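Local coordinates for protein putative phosphosugar isomerase (Clostridium difficile, PDB 3G68) that probably acts as a phosphosugar isomerase, with double-SIS architecture and a likely role in binding or isomerising phosphorylated sugars, at residues Tyr251-Asp264 and Met274-Ile288. Numbering follows the deposited sequence. Where two conformers were deposited one is given.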
loop_
_atom_site.group_PDB
_atom_site.type_symbol
_atom_site.label_atom_id
_atom_site.label_comp_id
_atom_site.label_asym_id
_atom_site.label_seq_id
_atom_site.Cartn_x
_atom_site.Cartn_y
_atom_site.Cartn_z
ATOM N N TYR B 251 -42.143 45.065 -26.559
ATOM C CA TYR B 251 -41.412 44.924 -27.829
ATOM C C TYR B 251 -41.515 46.164 -28.732
ATOM O O TYR B 251 -40.648 46.359 -29.584
ATOM C CB TYR B 251 -41.918 43.702 -28.635
ATOM C CG TYR B 251 -43.335 43.828 -29.117
ATOM C CD1 TYR B 251 -44.396 43.340 -28.351
ATOM C CD2 TYR B 251 -43.631 44.458 -30.335
ATOM C CE1 TYR B 251 -45.697 43.482 -28.772
ATOM C CE2 TYR B 251 -44.935 44.621 -30.748
ATOM C CZ TYR B 251 -45.966 44.097 -29.976
ATOM O OH TYR B 251 -47.273 44.231 -30.376
ATOM N N ASN B 252 -42.600 46.943 -28.604
ATOM C CA ASN B 252 -42.805 48.151 -29.409
ATOM C C ASN B 252 -41.673 49.147 -29.244
ATOM O O ASN B 252 -41.415 49.897 -30.164
ATOM C CB ASN B 252 -44.120 48.865 -29.066
ATOM C CG ASN B 252 -45.340 48.106 -29.492
ATOM O OD1 ASN B 252 -46.101 47.581 -28.673
ATOM N ND2 ASN B 252 -45.519 48.004 -30.775
ATOM N N ALA B 253 -41.034 49.193 -28.059
ATOM C CA ALA B 253 -39.978 50.162 -27.793
ATOM C C ALA B 253 -38.553 49.671 -28.093
ATOM O O ALA B 253 -37.602 50.415 -27.852
ATOM C CB ALA B 253 -40.062 50.660 -26.318
ATOM N N ILE B 254 -38.385 48.484 -28.662
ATOM C CA ILE B 254 -37.034 47.954 -28.929
ATOM C C ILE B 254 -36.497 48.571 -30.219
ATOM O O ILE B 254 -37.221 48.648 -31.246
ATOM C CB ILE B 254 -37.035 46.417 -28.969
ATOM C CG1 ILE B 254 -37.495 45.828 -27.619
ATOM C CG2 ILE B 254 -35.670 45.837 -29.394
ATOM C CD1 ILE B 254 -36.701 46.232 -26.331
ATOM N N ASN B 255 -35.249 49.048 -30.167
ATOM C CA ASN B 255 -34.574 49.599 -31.349
ATOM C C ASN B 255 -33.101 49.215 -31.334
ATOM O O ASN B 255 -32.663 48.496 -30.418
ATOM C CB ASN B 255 -34.824 51.106 -31.491
ATOM C CG ASN B 255 -34.353 51.869 -30.305
ATOM O OD1 ASN B 255 -33.189 51.788 -29.972
ATOM N ND2 ASN B 255 -35.265 52.614 -29.644
ATOM N N SER B 256 -32.337 49.643 -32.339
ATOM C CA SER B 256 -30.963 49.159 -32.465
ATOM C C SER B 256 -30.029 49.628 -31.338
ATOM O O SER B 256 -28.910 49.089 -31.161
ATOM C CB SER B 256 -30.404 49.506 -33.851
ATOM O OG SER B 256 -30.148 50.886 -33.883
ATOM N N ASP B 257 -30.443 50.647 -30.609
ATOM C CA ASP B 257 -29.696 51.115 -29.430
ATOM C C ASP B 257 -30.114 50.419 -28.111
ATOM O O ASP B 257 -29.577 50.775 -27.042
ATOM C CB ASP B 257 -29.860 52.636 -29.249
ATOM C CG ASP B 257 -29.005 53.476 -30.205
ATOM O OD1 ASP B 257 -28.007 52.991 -30.806
ATOM O OD2 ASP B 257 -29.337 54.674 -30.298
ATOM N N SER B 258 -31.063 49.471 -28.159
ATOM C CA SER B 258 -31.511 48.744 -26.976
ATOM C C SER B 258 -30.549 47.590 -26.650
ATOM O O SER B 258 -30.062 46.881 -27.573
ATOM C CB SER B 258 -32.888 48.085 -27.215
ATOM O OG SER B 258 -33.889 49.034 -27.558
ATOM N N THR B 259 -30.304 47.409 -25.357
ATOM C CA THR B 259 -29.578 46.274 -24.809
ATOM C C THR B 259 -30.594 45.418 -24.065
ATOM O O THR B 259 -31.401 45.946 -23.256
ATOM C CB THR B 259 -28.464 46.706 -23.886
ATOM O OG1 THR B 259 -27.499 47.472 -24.631
ATOM C CG2 THR B 259 -27.767 45.463 -23.263
ATOM N N ILE B 260 -30.526 44.107 -24.295
ATOM C CA ILE B 260 -31.438 43.145 -23.640
ATOM C C ILE B 260 -30.667 41.961 -23.092
ATOM O O ILE B 260 -29.828 41.364 -23.777
ATOM C CB ILE B 260 -32.581 42.564 -24.542
ATOM C CG1 ILE B 260 -33.323 43.655 -25.300
ATOM C CG2 ILE B 260 -33.593 41.788 -23.683
ATOM C CD1 ILE B 260 -32.607 44.114 -26.497
ATOM N N PHE B 261 -30.943 41.656 -21.814
ATOM C CA PHE B 261 -30.384 40.502 -21.112
ATOM C C PHE B 261 -31.547 39.539 -20.934
ATOM O O PHE B 261 -32.602 39.945 -20.405
ATOM C CB PHE B 261 -29.813 40.860 -19.754
ATOM C CG PHE B 261 -28.592 41.670 -19.841
ATOM C CD1 PHE B 261 -27.371 41.056 -20.114
ATOM C CD2 PHE B 261 -28.637 43.043 -19.706
ATOM C CE1 PHE B 261 -26.216 41.786 -20.232
ATOM C CE2 PHE B 261 -27.458 43.804 -19.801
ATOM C CZ PHE B 261 -26.247 43.172 -20.063
ATOM N N ILE B 262 -31.375 38.308 -21.419
ATOM C CA ILE B 262 -32.382 37.253 -21.257
ATOM C C ILE B 262 -31.842 36.228 -20.249
ATOM O O ILE B 262 -30.802 35.607 -20.469
ATOM C CB ILE B 262 -32.778 36.595 -22.598
ATOM C CG1 ILE B 262 -33.374 37.687 -23.533
ATOM C CG2 ILE B 262 -33.820 35.485 -22.358
ATOM C CD1 ILE B 262 -33.983 37.195 -24.859
ATOM N N LEU B 263 -32.551 36.101 -19.132
ATOM C CA LEU B 263 -32.218 35.151 -18.066
ATOM C C LEU B 263 -33.060 33.919 -18.393
ATOM O O LEU B 263 -34.254 33.888 -18.123
ATOM C CB LEU B 263 -32.581 35.759 -16.713
ATOM C CG LEU B 263 -31.917 37.103 -16.371
ATOM C CD1 LEU B 263 -32.334 37.538 -14.930
ATOM C CD2 LEU B 263 -30.416 36.977 -16.489
ATOM N N ASP B 264 -32.432 32.949 -19.045
ATOM C CA ASP B 264 -33.109 31.771 -19.579
ATOM C C ASP B 264 -33.023 30.578 -18.615
ATOM O O ASP B 264 -32.002 29.886 -18.530
ATOM C CB ASP B 264 -32.543 31.430 -20.963
ATOM C CG ASP B 264 -33.156 30.160 -21.560
ATOM O OD1 ASP B 264 -34.251 29.740 -21.122
ATOM O OD2 ASP B 264 -32.524 29.582 -22.463
HETATM N N MSE B 274 -37.834 34.299 -29.256
HETATM C CA MSE B 274 -37.712 35.647 -28.690
HETATM C C MSE B 274 -36.342 36.231 -29.097
HETATM O O MSE B 274 -36.271 37.347 -29.622
HETATM C CB MSE B 274 -37.848 35.623 -27.157
HETATM C CG MSE B 274 -37.663 36.981 -26.463
HETATM SE SE MSE B 274 -39.076 38.219 -26.906
HETATM C CE MSE B 274 -40.446 37.744 -25.480
ATOM N N ILE B 275 -35.273 35.462 -28.860
ATOM C CA ILE B 275 -33.903 35.891 -29.156
ATOM C C ILE B 275 -33.752 36.208 -30.648
ATOM O O ILE B 275 -33.173 37.228 -31.018
ATOM C CB ILE B 275 -32.842 34.855 -28.683
ATOM C CG1 ILE B 275 -32.833 34.790 -27.137
ATOM C CG2 ILE B 275 -31.459 35.242 -29.211
ATOM C CD1 ILE B 275 -32.075 33.602 -26.533
ATOM N N ASP B 276 -34.280 35.338 -31.493
ATOM C CA ASP B 276 -34.197 35.543 -32.938
ATOM C C ASP B 276 -34.921 36.810 -33.381
ATOM O O ASP B 276 -34.353 37.590 -34.146
ATOM C CB ASP B 276 -34.700 34.299 -33.703
ATOM C CG ASP B 276 -33.790 33.055 -33.490
ATOM O OD1 ASP B 276 -32.693 33.166 -32.859
ATOM O OD2 ASP B 276 -34.181 31.952 -33.957
ATOM N N VAL B 277 -36.145 37.031 -32.903
ATOM C CA VAL B 277 -36.894 38.244 -33.282
ATOM C C VAL B 277 -36.156 39.494 -32.803
ATOM O O VAL B 277 -35.896 40.436 -33.590
ATOM C CB VAL B 277 -38.348 38.237 -32.767
ATOM C CG1 VAL B 277 -39.059 39.567 -33.074
ATOM C CG2 VAL B 277 -39.100 37.043 -33.371
ATOM N N LEU B 278 -35.761 39.494 -31.531
ATOM C CA LEU B 278 -35.076 40.684 -31.004
ATOM C C LEU B 278 -33.726 40.930 -31.654
ATOM O O LEU B 278 -33.322 42.085 -31.799
ATOM C CB LEU B 278 -34.897 40.586 -29.485
ATOM C CG LEU B 278 -36.176 40.558 -28.669
ATOM C CD1 LEU B 278 -35.874 40.253 -27.198
ATOM C CD2 LEU B 278 -36.911 41.883 -28.857
ATOM N N SER B 279 -33.013 39.860 -32.032
ATOM C CA SER B 279 -31.680 40.000 -32.642
ATOM C C SER B 279 -31.753 40.613 -34.038
ATOM O O SER B 279 -30.761 41.111 -34.554
ATOM C CB SER B 279 -30.893 38.683 -32.595
ATOM O OG SER B 279 -30.699 38.291 -31.234
ATOM N N GLY B 280 -32.935 40.579 -34.636
ATOM C CA GLY B 280 -33.200 41.256 -35.890
ATOM C C GLY B 280 -33.353 42.761 -35.702
ATOM O O GLY B 280 -33.226 43.484 -36.679
ATOM N N TRP B 281 -33.655 43.236 -34.490
ATOM C CA TRP B 281 -33.802 44.680 -34.194
ATOM C C TRP B 281 -32.589 45.318 -33.504
ATOM O O TRP B 281 -32.381 46.528 -33.634
ATOM C CB TRP B 281 -35.046 44.967 -33.344
ATOM C CG TRP B 281 -36.369 44.490 -33.942
ATOM C CD1 TRP B 281 -36.682 44.415 -35.266
ATOM C CD2 TRP B 281 -37.577 44.174 -33.236
ATOM N NE1 TRP B 281 -37.980 44.001 -35.431
ATOM C CE2 TRP B 281 -38.554 43.838 -34.204
ATOM C CE3 TRP B 281 -37.911 44.076 -31.886
ATOM C CZ2 TRP B 281 -39.862 43.446 -33.861
ATOM C CZ3 TRP B 281 -39.205 43.691 -31.542
ATOM C CH2 TRP B 281 -40.164 43.369 -32.532
ATOM N N THR B 282 -31.819 44.523 -32.760
ATOM C CA THR B 282 -30.628 44.999 -32.046
ATOM C C THR B 282 -29.572 43.906 -31.959
ATOM O O THR B 282 -29.907 42.710 -31.843
ATOM C CB THR B 282 -30.968 45.517 -30.604
ATOM O OG1 THR B 282 -29.759 45.822 -29.885
ATOM C CG2 THR B 282 -31.788 44.504 -29.823
ATOM N N GLU B 283 -28.315 44.342 -32.034
ATOM C CA GLU B 283 -27.160 43.457 -31.945
ATOM C C GLU B 283 -26.732 43.268 -30.475
ATOM O O GLU B 283 -25.762 42.551 -30.178
ATOM C CB GLU B 283 -26.017 44.009 -32.823
ATOM C CG GLU B 283 -26.421 44.112 -34.309
ATOM C CD GLU B 283 -25.298 44.527 -35.252
ATOM O OE1 GLU B 283 -25.538 44.512 -36.495
ATOM O OE2 GLU B 283 -24.199 44.867 -34.774
ATOM N N ASN B 284 -27.468 43.890 -29.548
ATOM C CA ASN B 284 -27.165 43.850 -28.122
ATOM C C ASN B 284 -28.052 42.936 -27.300
ATOM O O ASN B 284 -28.558 43.347 -26.241
ATOM C CB ASN B 284 -27.232 45.295 -27.586
ATOM C CG ASN B 284 -26.443 46.245 -28.440
ATOM O OD1 ASN B 284 -25.278 45.992 -28.743
ATOM N ND2 ASN B 284 -27.084 47.323 -28.881
ATOM N N VAL B 285 -28.246 41.696 -27.775
ATOM C CA VAL B 285 -29.019 40.686 -27.045
ATOM C C VAL B 285 -28.016 39.681 -26.400
ATOM O O VAL B 285 -27.172 39.082 -27.081
ATOM C CB VAL B 285 -30.076 39.959 -27.902
ATOM C CG1 VAL B 285 -30.844 38.975 -26.979
ATOM C CG2 VAL B 285 -31.062 40.968 -28.553
ATOM N N PHE B 286 -28.100 39.517 -25.088
ATOM C CA PHE B 286 -27.184 38.636 -24.318
ATOM C C PHE B 286 -28.040 37.637 -23.557
ATOM O O PHE B 286 -28.843 38.038 -22.733
ATOM C CB PHE B 286 -26.349 39.450 -23.307
ATOM C CG PHE B 286 -25.572 40.582 -23.924
ATOM C CD1 PHE B 286 -24.261 40.392 -24.368
ATOM C CD2 PHE B 286 -26.131 41.838 -24.043
ATOM C CE1 PHE B 286 -23.561 41.415 -24.943
ATOM C CE2 PHE B 286 -25.409 42.882 -24.629
ATOM C CZ PHE B 286 -24.139 42.665 -25.073
ATOM N N ALA B 287 -27.884 36.339 -23.850
ATOM C CA ALA B 287 -28.647 35.294 -23.151
ATOM C C ALA B 287 -27.777 34.606 -22.118
ATOM O O ALA B 287 -26.638 34.303 -22.375
ATOM C CB ALA B 287 -29.211 34.287 -24.138
ATOM N N ILE B 288 -28.342 34.387 -20.942
ATOM C CA ILE B 288 -27.643 33.782 -19.817
ATOM C C ILE B 288 -28.429 32.537 -19.364
ATOM O O ILE B 288 -29.623 32.627 -19.057
ATOM C CB ILE B 288 -27.551 34.782 -18.624
ATOM C CG1 ILE B 288 -26.779 36.054 -19.036
ATOM C CG2 ILE B 288 -26.966 34.081 -17.431
ATOM C CD1 ILE B 288 -26.777 37.200 -18.012
HETATM O O HOH W 1 -27.751 47.151 -32.532
#
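I262 lays its CD1 over the inner side of helix 274-279, 3.5 Å from CG1 of I275, and the same methyl also meets M274, L278 and V285. With CG1 anti to the carbonyl carbon (chi1 -60°) and the chain then extended, this tip reaches from the strand to the helix. I260 points to the same face of the sheet, and in the modelled conformer its CD1 lies beside T282 CG2, a closeness that is doubtful because the side chain is split. Farther along, I254 sets CG2 at the edge of the W281 indole, 3.8 Å from CE3. On the face of the sheet away from the helix, the rings of F261 and F286 lie side by side, planes at 24° but slid so far that they barely overlap.

Strands 258-264 and 284-288 run parallel, and F286 N donates to I260 O at 2.8 Å while I262 N returns a bond to F286 O. At the start of this ladder the carbonyl of S258 is gripped twice: T282 OG1 donates in the carbonyl plane at 2.6 Å, whereas N284 ND2 comes from above that plane at 3.3 Å. T282 OG1 also accepts from N284 N, an ST turn. The segments belong to a beta-alpha-beta unit of a five-stranded parallel sheet, as in SIS domains; its helix is held by hydrocarbon contacts, while T282 and N284 tie the turn before the returning strand to the carbonyl of S258.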